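Local atomic coordinates of putative iron-regulated protein A (Parabacteroides distasonis ATCC 8503, PDB entry 4ECG), a protein that is of uncertain function but binds calcium ions and belongs to the imelysin-like family, putative metalloendopeptidases that may be iron-regulated. Residues P87-E92 with S248-D253; G260-K263 with N269-G272; L318-M321 with L326-L329; Q31-V36 with K213-S218. All coordinates share one frame; numbering follows the deposited sequence.

Contact 1. Residues P87-E92 with S248-D253; sequences PWEQSE and SAKITD. With CA (calcium ion), chain F; CA (calcium ion), chain H.
Lys250 reaches from helix 239-259 to two carboxylates, Glu89 and Glu92, that stand close together where helix 71-89 ends, and charge carries nearly the whole contact. Its ammonium nitrogen NZ forms salt bridges with OE1 of each, at 3.5 Å to Glu89 and 3.4 Å to Glu92; the second also counts as a weak hydrogen bond. The lysine side chain is extended beyond CG (chi2 -169°), which lets it span a gap across which the nearest CA atoms, of Glu89 and Lys250, are still 12.7 Å apart. The stronger hydrogen bond of NZ goes to Asn291 OD1 of helix 284-300, whose own amide nitrogen binds the carbonyl of Glu89.

Metal coordination takes the other oxygen of Glu92. OE2 binds a calcium ion at 2.7 Å, and Asp109 supplies a further ligand. Glu89 OE2 remains 3.3 Å from the same ion and only 2.9 Å from Glu92 OE2, two acceptors whose closeness the nearby calcium and lysine probably help to offset.

Hydrogen bonding within residues 87-92 shapes the platform for these acids: Ser91 N and Ser91 OG approach Trp88 O from the same face of its carbonyl plane, and Glu89 to Glu92 make a type I turn.

In the same stretch of helix 239-259, two residues before and three after Lys250, Ser248 O and Asp253 OD1 each bind a second calcium ion at 2.6 Å, with three waters completing the ligands seen. The whole is a buried salt-bridge network beside a carboxylate calcium site, near the middle of the imelysin fold.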
loop_
_atom_site.group_PDB
_atom_site.type_symbol
_atom_site.label_atom_id
_atom_site.label_comp_id
_atom_site.label_asym_id
_atom_site.label_seq_id
_atom_site.Cartn_x
_atom_site.Cartn_y
_atom_site.Cartn_z
ATOM N N PRO A 87 -0.455 -2.298 7.961
ATOM C CA PRO A 87 0.909 -2.608 7.502
ATOM C C PRO A 87 1.007 -2.857 6.018
ATOM O O PRO A 87 2.034 -2.575 5.414
ATOM C CB PRO A 87 1.312 -3.850 8.320
ATOM C CG PRO A 87 0.046 -4.398 8.813
ATOM C CD PRO A 87 -0.895 -3.222 8.990
ATOM N N TRP A 88 -0.061 -3.353 5.428
ATOM C CA TRP A 88 -0.053 -3.553 4.009
ATOM C C TRP A 88 0.070 -2.204 3.316
ATOM O O TRP A 88 0.836 -2.066 2.378
ATOM C CB TRP A 88 -1.307 -4.290 3.541
ATOM C CG TRP A 88 -1.519 -4.227 2.052
ATOM C CD1 TRP A 88 -2.543 -3.601 1.400
ATOM C CD2 TRP A 88 -0.688 -4.792 0.992
ATOM N NE1 TRP A 88 -2.417 -3.731 0.069
ATOM C CE2 TRP A 88 -1.326 -4.439 -0.246
ATOM C CE3 TRP A 88 0.468 -5.529 0.960
ATOM C CZ2 TRP A 88 -0.807 -4.779 -1.472
ATOM C CZ3 TRP A 88 0.997 -5.886 -0.286
ATOM C CH2 TRP A 88 0.375 -5.511 -1.470
ATOM N N GLU A 89 -0.679 -1.207 3.746
ATOM C CA GLU A 89 -0.620 0.066 3.059
ATOM C C GLU A 89 0.686 0.796 3.416
ATOM O O GLU A 89 1.206 1.554 2.607
ATOM C CB GLU A 89 -1.830 0.934 3.406
ATOM C CG GLU A 89 -3.147 0.495 2.853
ATOM C CD GLU A 89 -3.203 0.482 1.338
ATOM O OE1 GLU A 89 -3.206 1.533 0.688
ATOM O OE2 GLU A 89 -3.271 -0.608 0.785
ATOM N N GLN A 90 1.203 0.544 4.623
ATOM C CA GLN A 90 2.513 1.019 5.045
ATOM C C GLN A 90 3.652 0.327 4.309
ATOM O O GLN A 90 4.828 0.612 4.574
ATOM C CB GLN A 90 2.679 0.926 6.574
ATOM C CG GLN A 90 1.766 1.924 7.287
ATOM C CD GLN A 90 2.038 2.101 8.765
ATOM O OE1 GLN A 90 2.800 1.380 9.357
ATOM N NE2 GLN A 90 1.376 3.063 9.356
ATOM N N SER A 91 3.325 -0.525 3.327
ATOM C CA SER A 91 4.359 -1.255 2.599
ATOM C C SER A 91 4.399 -0.911 1.138
ATOM O O SER A 91 5.191 -1.491 0.393
ATOM C CB SER A 91 4.166 -2.761 2.768
ATOM O OG SER A 91 3.209 -3.251 1.867
ATOM N N GLU A 92 3.587 0.052 0.722
ATOM C CA GLU A 92 3.490 0.383 -0.691
ATOM C C GLU A 92 4.662 1.202 -1.217
ATOM O O GLU A 92 4.756 1.394 -2.450
ATOM C CB GLU A 92 2.142 1.015 -1.050
ATOM C CG GLU A 92 0.999 -0.019 -1.030
ATOM C CD GLU A 92 -0.267 0.374 -1.804
ATOM O OE1 GLU A 92 -0.174 1.091 -2.829
ATOM O OE2 GLU A 92 -1.364 -0.094 -1.387
ATOM N N SER A 248 -1.642 11.497 -7.995
ATOM C CA SER A 248 -2.254 11.437 -9.350
ATOM C C SER A 248 -3.354 10.444 -9.562
ATOM O O SER A 248 -4.171 10.703 -10.374
ATOM C CB SER A 248 -1.238 11.067 -10.443
ATOM O OG SER A 248 -0.132 11.870 -10.305
ATOM N N ALA A 249 -3.331 9.290 -8.917
ATOM C CA ALA A 249 -4.347 8.253 -9.142
ATOM C C ALA A 249 -5.380 8.176 -8.035
ATOM O O ALA A 249 -6.559 8.307 -8.310
ATOM C CB ALA A 249 -3.697 6.874 -9.330
ATOM N N LYS A 250 -4.963 7.905 -6.797
ATOM C CA LYS A 250 -5.928 7.516 -5.771
ATOM C C LYS A 250 -6.820 8.709 -5.368
ATOM O O LYS A 250 -8.020 8.524 -5.102
ATOM C CB LYS A 250 -5.237 6.948 -4.528
ATOM C CG LYS A 250 -4.308 5.777 -4.754
ATOM C CD LYS A 250 -3.884 5.137 -3.443
ATOM C CE LYS A 250 -3.039 3.874 -3.671
ATOM N NZ LYS A 250 -2.829 3.201 -2.340
ATOM N N ILE A 251 -6.226 9.905 -5.318
ATOM C CA ILE A 251 -6.944 11.104 -4.957
ATOM C C ILE A 251 -7.514 11.762 -6.223
ATOM O O ILE A 251 -8.727 12.032 -6.293
ATOM C CB ILE A 251 -6.092 12.096 -4.118
ATOM C CG1 ILE A 251 -5.828 11.543 -2.706
ATOM C CG2 ILE A 251 -6.833 13.424 -3.957
ATOM C CD1 ILE A 251 -4.690 12.209 -1.936
ATOM N N THR A 252 -6.684 11.944 -7.248
ATOM C CA THR A 252 -7.068 12.772 -8.418
ATOM C C THR A 252 -8.166 12.105 -9.219
ATOM O O THR A 252 -9.134 12.769 -9.579
ATOM C CB THR A 252 -5.849 13.229 -9.277
ATOM O OG1 THR A 252 -5.005 14.062 -8.464
ATOM C CG2 THR A 252 -6.257 14.045 -10.518
ATOM N N ASP A 253 -8.080 10.793 -9.412
ATOM C CA ASP A 253 -8.939 10.124 -10.406
ATOM C C ASP A 253 -10.423 10.079 -9.988
ATOM O O ASP A 253 -11.309 10.275 -10.847
ATOM C CB ASP A 253 -8.430 8.700 -10.827
ATOM C CG ASP A 253 -7.146 8.718 -11.745
ATOM O OD1 ASP A 253 -6.723 9.819 -12.234
ATOM O OD2 ASP A 253 -6.565 7.593 -11.980
HETATM CA CA CA F . -3.864 -0.343 -2.501
HETATM CA CA CA H . -4.335 10.423 -12.999
HETATM O O HOH W 1 -2.204 11.228 -13.907
HETATM O O HOH W 2 -2.896 8.077 -13.063
HETATM O O HOH W 3 -5.089 9.082 -14.951
#

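Contact 2. Residues G260-K263 with N269-G272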
loop_
_atom_site.group_PDB
_atom_site.type_symbol
_atom_site.label_atom_id
_atom_site.label_comp_id
_atom_site.label_asym_id
_atom_site.label_seq_id
_atom_site.Cartn_x
_atom_site.Cartn_y
_atom_site.Cartn_z
ATOM N N GLY A 260 -17.027 15.532 -13.333
ATOM C CA GLY A 260 -17.899 15.245 -14.451
ATOM C C GLY A 260 -19.299 14.742 -14.068
ATOM O O GLY A 260 -20.132 14.630 -14.945
ATOM N N SER A 261 -19.592 14.458 -12.785
ATOM C CA SER A 261 -20.868 13.783 -12.421
ATOM C C SER A 261 -22.016 14.691 -11.932
ATOM O O SER A 261 -21.921 15.908 -11.955
ATOM C CB SER A 261 -20.590 12.733 -11.338
ATOM O OG SER A 261 -20.499 13.345 -10.037
ATOM N N ASN A 262 -23.095 14.071 -11.466
ATOM C CA ASN A 262 -24.229 14.772 -10.839
ATOM C C ASN A 262 -23.929 15.324 -9.429
ATOM O O ASN A 262 -24.757 16.028 -8.872
ATOM C CB ASN A 262 -25.489 13.856 -10.786
ATOM C CG ASN A 262 -25.274 12.558 -9.980
ATOM O OD1 ASN A 262 -24.251 12.345 -9.327
ATOM N ND2 ASN A 262 -26.245 11.682 -10.037
ATOM N N LYS A 263 -22.767 14.995 -8.860
ATOM C CA LYS A 263 -22.323 15.455 -7.528
ATOM C C LYS A 263 -23.287 15.112 -6.364
ATOM O O LYS A 263 -23.456 15.870 -5.424
ATOM C CB LYS A 263 -21.961 16.931 -7.565
ATOM C CG LYS A 263 -20.804 17.239 -8.519
ATOM C CD LYS A 263 -20.123 18.590 -8.267
ATOM C CE LYS A 263 -19.146 18.959 -9.385
ATOM N NZ LYS A 263 -18.276 20.133 -9.061
ATOM N N ASN A 269 -24.664 4.931 -8.098
ATOM C CA ASN A 269 -23.876 4.858 -9.349
ATOM C C ASN A 269 -22.990 6.051 -9.670
ATOM O O ASN A 269 -22.432 6.127 -10.777
ATOM C CB ASN A 269 -24.792 4.575 -10.530
ATOM C CG ASN A 269 -25.456 3.237 -10.384
ATOM O OD1 ASN A 269 -26.679 3.173 -10.255
ATOM N ND2 ASN A 269 -24.644 2.168 -10.275
ATOM N N ASN A 270 -22.824 6.947 -8.700
ATOM C CA ASN A 270 -21.940 8.079 -8.883
ATOM C C ASN A 270 -20.533 7.597 -9.212
ATOM O O ASN A 270 -19.956 6.836 -8.453
ATOM C CB ASN A 270 -21.910 8.982 -7.669
ATOM C CG ASN A 270 -21.050 10.189 -7.894
ATOM O OD1 ASN A 270 -19.835 10.128 -7.672
ATOM N ND2 ASN A 270 -21.662 11.293 -8.353
ATOM N N PRO A 271 -20.018 7.986 -10.388
ATOM C CA PRO A 271 -18.699 7.477 -10.793
ATOM C C PRO A 271 -17.529 7.950 -9.901
ATOM O O PRO A 271 -16.531 7.255 -9.769
ATOM C CB PRO A 271 -18.549 7.973 -12.245
ATOM C CG PRO A 271 -19.597 9.063 -12.415
ATOM C CD PRO A 271 -20.703 8.735 -11.466
ATOM N N GLY A 272 -17.643 9.122 -9.305
ATOM C CA GLY A 272 -16.664 9.535 -8.337
ATOM C C GLY A 272 -16.659 8.612 -7.131
ATOM O O GLY A 272 -15.597 8.102 -6.748
#
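Asn270 ND2 donates to two acceptors on the loop 260-263, Ser261 OG at 2.9 Å and Asn262 OD1 at 3.0 Å. The two bonds differ in direction. Asn262 OD1 lies in the amide plane of Asn270 and is met almost head-on, with a C=O...donor angle of 164°, and the two amides are themselves nearly coplanar; Ser261 OG sits 24° out of that plane. The serine oxygen is also an acceptor for Lys263 N, closing an ST turn, and is bonded to Trp258 O at the end of helix 239-259. Asn262 is steadied from its other side, its ND2 being bonded to Asp267.

With CG anti to the backbone nitrogen (chi1 -177°), Asn270 sends ND2 to the loop while OD1 accepts from Val273 N in the helix that follows. An alanine here would leave Ser261 OG and Asn262 OD1 without their shared donor and would probably free the start of helix 271-275 to shift against the loop.

Packing is slight and lies outside the polar centre: Pro271 CG rests 4.0 Å from Ser261 CB. The arrangement is that of an asparagine N-cap whose amide nitrogen ties a new helix back to an ST turn in the preceding surface loop.

Contact 3. Residues L318-M321 with L326-L329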
loop_
_atom_site.group_PDB
_atom_site.type_symbol
_atom_site.label_atom_id
_atom_site.label_comp_id
_atom_site.label_asym_id
_atom_site.label_seq_id
_atom_site.Cartn_x
_atom_site.Cartn_y
_atom_site.Cartn_z
ATOM N N LEU A 318 22.117 10.003 4.787
ATOM C CA LEU A 318 22.975 10.169 3.617
ATOM C C LEU A 318 22.614 11.456 2.874
ATOM O O LEU A 318 23.499 12.224 2.508
ATOM C CB LEU A 318 22.909 8.978 2.676
ATOM C CG LEU A 318 23.503 7.642 3.130
ATOM C CD1 LEU A 318 23.419 6.664 1.949
ATOM C CD2 LEU A 318 24.911 7.786 3.665
ATOM N N THR A 319 21.326 11.734 2.704
ATOM C CA THR A 319 20.925 12.995 2.069
ATOM C C THR A 319 21.402 14.228 2.848
ATOM O O THR A 319 21.899 15.193 2.253
ATOM C CB THR A 319 19.409 13.031 1.944
ATOM O OG1 THR A 319 19.001 11.786 1.391
ATOM C CG2 THR A 319 18.931 14.197 1.095
ATOM N N LYS A 320 21.242 14.209 4.173
ATOM C CA LYS A 320 21.729 15.313 5.007
ATOM C C LYS A 320 23.210 15.596 4.726
ATOM O O LYS A 320 23.598 16.745 4.461
ATOM C CB LYS A 320 21.496 14.995 6.495
ATOM C CG LYS A 320 21.604 16.178 7.456
ATOM C CD LYS A 320 21.175 15.802 8.872
ATOM C CE LYS A 320 21.778 16.749 9.903
ATOM N NZ LYS A 320 21.111 16.588 11.228
HETATM N N MSE A 321 24.014 14.532 4.757
HETATM C CA MSE A 321 25.449 14.571 4.451
HETATM C C MSE A 321 25.733 15.171 3.062
HETATM O O MSE A 321 26.654 15.961 2.917
HETATM C CB MSE A 321 26.022 13.137 4.576
HETATM C CG MSE A 321 27.557 12.930 4.333
HETATM SE SE MSE A 321 27.986 11.124 3.586
HETATM C CE MSE A 321 27.112 10.097 5.059
ATOM N N LEU A 326 18.350 19.994 0.927
ATOM C CA LEU A 326 17.507 19.017 0.276
ATOM C C LEU A 326 16.899 18.110 1.333
ATOM O O LEU A 326 15.708 17.844 1.288
ATOM C CB LEU A 326 18.305 18.188 -0.749
ATOM C CG LEU A 326 17.672 16.903 -1.264
ATOM C CD1 LEU A 326 16.366 17.173 -1.976
ATOM C CD2 LEU A 326 18.678 16.246 -2.205
ATOM N N ASP A 327 17.694 17.633 2.283
ATOM C CA ASP A 327 17.144 16.767 3.341
ATOM C C ASP A 327 16.071 17.506 4.168
ATOM O O ASP A 327 14.990 16.980 4.497
ATOM C CB ASP A 327 18.231 16.271 4.296
ATOM C CG ASP A 327 17.641 15.614 5.525
ATOM O OD1 ASP A 327 16.980 14.581 5.345
ATOM O OD2 ASP A 327 17.790 16.131 6.649
ATOM N N SER A 328 16.401 18.734 4.518
ATOM C CA SER A 328 15.513 19.537 5.312
ATOM C C SER A 328 14.231 19.764 4.521
ATOM O O SER A 328 13.153 19.684 5.089
ATOM C CB SER A 328 16.217 20.826 5.658
ATOM O OG SER A 328 15.374 21.603 6.431
ATOM N N LEU A 329 14.332 19.968 3.206
ATOM C CA LEU A 329 13.118 20.150 2.397
ATOM C C LEU A 329 12.233 18.854 2.322
ATOM O O LEU A 329 10.999 18.942 2.194
ATOM C CB LEU A 329 13.474 20.649 0.995
ATOM C CG LEU A 329 13.758 22.130 0.795
ATOM C CD1 LEU A 329 14.257 22.268 -0.642
ATOM C CD2 LEU A 329 12.543 23.061 1.066
#
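Leu326 meets Thr319 where two consecutive helices, 315-322 and 324-343, turn against each other with a very short turn of chain between them. The leucine presents its branch point: CG is 3.8 Å from Thr319 CG2, and CD2 lies nearly as close to the same methyl. The two side chains cross at about a right angle. Thr319 can offer a methyl here because its CG2 stands anti to the backbone nitrogen, while OG1 turns back along its own helix to Leu315 O. Beyond this pair, Val374 and Val375 of helix 355-377 touch Leu326 and Thr319 respectively.

Asp327 follows and fits between Thr319 and Lys320. Its backbone nitrogen is 3.8 Å from the Thr319 methyl, and its CB lies 3.7 Å from Lys320 N. CG, anti to the backbone nitrogen at chi1 169°, brings the carboxylate alongside the aliphatic start of the lysine, OD2 being 3.9 Å from Lys320 CB and also close to CG. The lysine chain then runs on extended, leaving NZ 5.7 Å from Asp327 OD2, too far for a salt bridge. Instead OD1 is held by His316 and Tyr299. A leucine in place of Asp327 would probably leave His316 ND1 and Tyr299 OH without their common acceptor.

Chemically, then, the interface itself is one of van der Waals contact, with no hydrogen bond directly across it. The buried aspartate contributes CB and one oxygen to the packing and spends its other oxygen on polar partners elsewhere, so its fixed rotation probably depends on those outside bonds.

Contact 4. Residues Q31-V36 with K213-S218; sequences QMSAVV and KKHDGS
A hydrogen bond between Ser33 and His215, the residue just past helix 208-214, docks that helix end on the flank of the long helix 29-68 at the protein surface. The setting is helix packing within the largely helical imelysin fold, and the two segments are separated by more than 170 residues of chain. His215 is the residue at which helix 208-214 gives way to loop, and it does so with a positive phi of 34°. Its CA–CB bond points to the other helix, and Val225 and Ile222 touch its side chain from the neighbouring part of the fold, close to the Ser221 and Gln227 calcium site.

Packing around the bond is modest. Val36, one turn beyond Ser33, faces the helix end and shields the backbone of Lys213, CG1 staying 4.6 Å from Lys213 CA. The end of the lysine's own chain leads away from residues 31-36, and its NZ makes a salt bridge with Asp41, further along helix 29-68, so a second polar tie links the same two helices.

After the histidine the loop is fixed locally: Asp216 OD1 accepts from Ser218 N, an Asx turn, and uses its syn lone pair for Ser218 OG at 2.8 Å.

Across the interface, Ser33 OG is carried anti to its backbone nitrogen (chi1 -170°), beside the carbonyl carbon, and arrives at the edge of the imidazole, in the ring plane. There OG lies 2.9 Å from His215 NE2, a hydrogen bond in which either atom could be the donor, with Ser33 CB following at 3.6 Å from the same nitrogen.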
loop_
_atom_site.group_PDB
_atom_site.type_symbol
_atom_site.label_atom_id
_atom_site.label_comp_id
_atom_site.label_asym_id
_atom_site.label_seq_id
_atom_site.Cartn_x
_atom_site.Cartn_y
_atom_site.Cartn_z
ATOM N N GLN A 31 28.739 2.575 3.510
ATOM C CA GLN A 31 27.680 3.423 4.118
ATOM C C GLN A 31 26.327 3.156 3.478
ATOM O O GLN A 31 25.323 3.013 4.146
ATOM C CB GLN A 31 28.004 4.919 3.992
ATOM C CG GLN A 31 28.736 5.511 5.183
ATOM C CD GLN A 31 29.590 6.737 4.861
ATOM O OE1 GLN A 31 29.514 7.313 3.787
ATOM N NE2 GLN A 31 30.410 7.131 5.814
HETATM N N MSE A 32 26.328 3.117 2.154
HETATM C CA MSE A 32 25.138 2.828 1.374
HETATM C C MSE A 32 24.628 1.414 1.646
HETATM O O MSE A 32 23.426 1.202 1.710
HETATM C CB MSE A 32 25.438 2.994 -0.122
HETATM C CG MSE A 32 25.357 4.446 -0.622
HETATM SE SE MSE A 32 25.869 4.615 -2.460
HETATM C CE MSE A 32 27.721 4.168 -2.340
ATOM N N SER A 33 25.548 0.459 1.803
ATOM C CA SER A 33 25.172 -0.936 2.096
ATOM C C SER A 33 24.439 -1.051 3.465
ATOM O O SER A 33 23.477 -1.822 3.627
ATOM C CB SER A 33 26.426 -1.809 2.047
ATOM O OG SER A 33 26.090 -3.174 2.084
ATOM N N ALA A 34 24.875 -0.247 4.429
ATOM C CA ALA A 34 24.244 -0.231 5.781
ATOM C C ALA A 34 22.825 0.377 5.732
ATOM O O ALA A 34 21.945 -0.031 6.478
ATOM C CB ALA A 34 25.129 0.500 6.808
ATOM N N VAL A 35 22.604 1.350 4.860
ATOM C CA VAL A 35 21.266 1.899 4.670
ATOM C C VAL A 35 20.315 0.813 4.121
ATOM O O VAL A 35 19.204 0.620 4.634
ATOM C CB VAL A 35 21.297 3.136 3.739
ATOM C CG1 VAL A 35 19.899 3.473 3.230
ATOM C CG2 VAL A 35 21.990 4.314 4.441
ATOM N N VAL A 36 20.786 0.079 3.118
ATOM C CA VAL A 36 20.018 -1.033 2.526
ATOM C C VAL A 36 19.778 -2.131 3.563
ATOM O O VAL A 36 18.670 -2.624 3.693
ATOM C CB VAL A 36 20.769 -1.614 1.292
ATOM C CG1 VAL A 36 20.063 -2.845 0.758
ATOM C CG2 VAL A 36 20.971 -0.542 0.223
ATOM N N LYS A 213 20.438 -7.424 0.545
ATOM C CA LYS A 213 21.582 -7.108 1.417
ATOM C C LYS A 213 22.917 -7.364 0.694
ATOM O O LYS A 213 23.814 -6.555 0.797
ATOM C CB LYS A 213 21.473 -7.788 2.798
ATOM C CG LYS A 213 20.370 -7.131 3.668
ATOM C CD LYS A 213 20.316 -7.538 5.140
ATOM C CE LYS A 213 19.854 -8.968 5.328
ATOM N NZ LYS A 213 18.987 -9.100 6.511
ATOM N N LYS A 214 23.020 -8.435 -0.093
ATOM C CA LYS A 214 24.272 -8.747 -0.794
ATOM C C LYS A 214 24.556 -7.835 -2.007
ATOM O O LYS A 214 25.697 -7.557 -2.315
ATOM C CB LYS A 214 24.287 -10.228 -1.230
ATOM C CG LYS A 214 24.660 -11.195 -0.100
ATOM C CD LYS A 214 23.981 -12.558 -0.228
ATOM C CE LYS A 214 24.388 -13.284 -1.500
ATOM N NZ LYS A 214 24.065 -14.734 -1.385
ATOM N N HIS A 215 23.494 -7.412 -2.692
ATOM C CA HIS A 215 23.542 -6.576 -3.907
ATOM C C HIS A 215 24.730 -6.841 -4.798
ATOM O O HIS A 215 25.468 -5.935 -5.182
ATOM C CB HIS A 215 23.426 -5.096 -3.536
ATOM C CG HIS A 215 24.406 -4.641 -2.480
ATOM N ND1 HIS A 215 25.736 -4.595 -2.697
ATOM C CD2 HIS A 215 24.196 -4.184 -1.165
ATOM C CE1 HIS A 215 26.350 -4.138 -1.583
ATOM N NE2 HIS A 215 25.399 -3.893 -0.645
ATOM N N ASP A 216 24.957 -8.107 -5.105
ATOM C CA ASP A 216 26.146 -8.483 -5.849
ATOM C C ASP A 216 25.788 -9.104 -7.226
ATOM O O ASP A 216 26.653 -9.631 -7.878
ATOM C CB ASP A 216 27.005 -9.426 -4.990
ATOM C CG ASP A 216 26.326 -10.781 -4.716
ATOM O OD1 ASP A 216 25.265 -11.041 -5.302
ATOM O OD2 ASP A 216 26.862 -11.602 -3.935
ATOM N N GLY A 217 24.521 -9.009 -7.652
ATOM C CA GLY A 217 24.055 -9.554 -8.909
ATOM C C GLY A 217 23.775 -11.049 -8.888
ATOM O O GLY A 217 23.524 -11.634 -9.905
ATOM N N SER A 218 23.805 -11.687 -7.732
ATOM C CA SER A 218 23.585 -13.136 -7.689
ATOM C C SER A 218 22.114 -13.495 -7.888
ATOM O O SER A 218 21.827 -14.591 -8.384
ATOM C CB SER A 218 24.114 -13.746 -6.373
ATOM O OG SER A 218 23.487 -13.164 -5.230
#

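Along the chain, contacts 1 and 4 interlock, their segments alternating, whereas contacts 2 and 3 are local and follow in series. Contact 1 lies near the middle of the molecule, its centre about 21 Å from that of contact 2 and 25 to 27 Å from those of contacts 3 and 4. Helix 239-259, which carries residues 248-253, leads directly into the loop of contact 2. Contacts 2 and 4 stand on opposite sides of the chain's centre, about 48 Å apart. Contacts 3 and 4 touch: Leu318 packs on Met32 and Val35 of helix 29-68. At that end helices 29-68 and 315-322 pack through side chains of both contacts, while the buried charges of contact 1 join helices 71-89 and 239-259 near the centre.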